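Local coordinates for paternally-expressed gene 3 protein (Homo sapiens, PDB 4BHX) that mediates, through its SCAN domain, homo- or heterodimerization that controls gene expression, and takes part in p53-linked neuronal apoptosis, at residues E48-E51 with L52-L55. Numbering follows the deposited sequence.
Sequences EIIE and LLVL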
loop_
_atom_site.group_PDB
_atom_site.type_symbol
_atom_site.label_atom_id
_atom_site.label_comp_id
_atom_site.label_asym_id
_atom_site.label_seq_id
_atom_site.Cartn_x
_atom_site.Cartn_y
_atom_site.Cartn_z
ATOM N N GLU A 48 -10.083 9.062 -1.220
ATOM C CA GLU A 48 -9.792 7.675 -1.574
ATOM C C GLU A 48 -8.306 7.330 -1.357
ATOM O O GLU A 48 -7.961 6.253 -0.859
ATOM C CB GLU A 48 -10.236 7.434 -3.033
ATOM C CG GLU A 48 -11.693 7.151 -3.076
ATOM C CD GLU A 48 -12.382 7.357 -4.409
ATOM O OE1 GLU A 48 -11.742 7.842 -5.352
ATOM O OE2 GLU A 48 -13.621 7.096 -4.462
ATOM N N ILE A 49 -7.457 8.286 -1.670
ATOM C CA ILE A 49 -6.038 8.210 -1.449
ATOM C C ILE A 49 -5.743 8.086 0.041
ATOM O O ILE A 49 -4.980 7.242 0.445
ATOM C CB ILE A 49 -5.301 9.414 -2.081
ATOM C CG1 ILE A 49 -5.269 9.258 -3.592
ATOM C CG2 ILE A 49 -3.852 9.505 -1.590
ATOM C CD1 ILE A 49 -5.003 10.571 -4.289
ATOM N N ILE A 50 -6.368 8.897 0.855
ATOM C CA ILE A 50 -6.216 8.812 2.295
ATOM C C ILE A 50 -6.603 7.449 2.839
ATOM O O ILE A 50 -5.909 6.859 3.638
ATOM C CB ILE A 50 -6.981 9.959 2.990
ATOM C CG1 ILE A 50 -6.329 11.301 2.607
ATOM C CG2 ILE A 50 -7.084 9.725 4.484
ATOM C CD1 ILE A 50 -5.080 11.732 3.345
ATOM N N GLU A 51 -7.694 6.904 2.345
ATOM C CA GLU A 51 -8.083 5.579 2.748
ATOM C C GLU A 51 -7.097 4.480 2.405
ATOM O O GLU A 51 -6.873 3.562 3.255
ATOM C CB GLU A 51 -9.432 5.251 2.169
ATOM C CG GLU A 51 -10.506 6.102 2.767
ATOM C CD GLU A 51 -10.897 5.660 4.156
ATOM O OE1 GLU A 51 -10.305 4.735 4.730
ATOM O OE2 GLU A 51 -11.818 6.256 4.678
ATOM N N LEU A 52 -6.474 4.571 1.246
ATOM C CA LEU A 52 -5.381 3.672 0.895
ATOM C C LEU A 52 -4.175 3.781 1.876
ATOM O O LEU A 52 -3.515 2.775 2.163
ATOM C CB LEU A 52 -4.861 3.866 -0.524
ATOM C CG LEU A 52 -5.871 3.456 -1.624
ATOM C CD1 LEU A 52 -5.320 3.867 -2.971
ATOM C CD2 LEU A 52 -6.138 1.963 -1.589
ATOM N N LEU A 53 -3.872 4.999 2.339
ATOM C CA LEU A 53 -2.751 5.189 3.255
ATOM C C LEU A 53 -3.089 4.613 4.623
ATOM O O LEU A 53 -2.232 4.011 5.292
ATOM C CB LEU A 53 -2.483 6.681 3.433
ATOM C CG LEU A 53 -2.158 7.346 2.132
ATOM C CD1 LEU A 53 -2.044 8.862 2.277
ATOM C CD2 LEU A 53 -0.873 6.747 1.647
ATOM N N VAL A 54 -4.315 4.806 5.058
ATOM C CA VAL A 54 -4.781 4.224 6.302
ATOM C C VAL A 54 -4.742 2.683 6.209
ATOM O O VAL A 54 -4.222 1.998 7.099
ATOM C CB VAL A 54 -6.184 4.717 6.672
ATOM C CG1 VAL A 54 -6.790 3.919 7.825
ATOM C CG2 VAL A 54 -6.189 6.179 6.997
ATOM N N LEU A 55 -5.254 2.139 5.107
ATOM C CA LEU A 55 -5.153 0.689 4.892
ATOM C C LEU A 55 -3.705 0.159 4.914
ATOM O O LEU A 55 -3.453 -0.851 5.619
ATOM C CB LEU A 55 -5.898 0.290 3.615
ATOM C CG LEU A 55 -5.811 -1.248 3.314
ATOM C CD1 LEU A 55 -6.566 -2.014 4.375
ATOM C CD2 LEU A 55 -6.325 -1.435 1.902
#
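Ile-49, Ile-50 and Val-54 join Leu-53 in an apolar strip along one flank of helix 46-61, one of the five helices of this SCAN domain, where successive turns meet at i to i+3 and i to i+4 spacing. Leu-53 CD1 reaches back toward the preceding turn and touches two isoleucines by their methyls: CG2 of Ile-49 at 4.3 Å and CD1 of Ile-50, also at 4.3 Å. The chi1 of Leu-53 (-59°) sets CG beside the backbone N and lays it 3.3 Å from Ile-49 O; the extended chi2 (174°) then carries CD1 onward to the isoleucine methyls. Farther round the helix, CG2 of Ile-50 lies 4.4 Å from CG2 of Val-54, a loose methyl-to-methyl approach. Val-54 turns its CG1 anti to N, leaving CG2 as the branch that faces back over the Ile-50 carbonyl.

Four consecutive alpha-helical hydrogen bonds hold the turns in step, each from the backbone N of Leu-52, Leu-53, Val-54 or Leu-55 to the O of the residue four earlier. The Val-54 bond meets the Ile-50 carbonyl most nearly head-on, with a C=O...N angle of 164°.

Several of these side chains also meet other parts of the domain. Glu-48 OE1 accepts a hydrogen bond from the backbone N of Thr-45, just before the helix, while Ile-49 and Leu-52 both rest on Arg-44. One to two turns farther along, Val-54 and Leu-55 pack on Cys-78 of helix 78-85, which Leu-55 also meets at Leu-81. The shortest of the four backbone bonds is the one from Leu-55 N to Glu-51 O, at 2.8 Å.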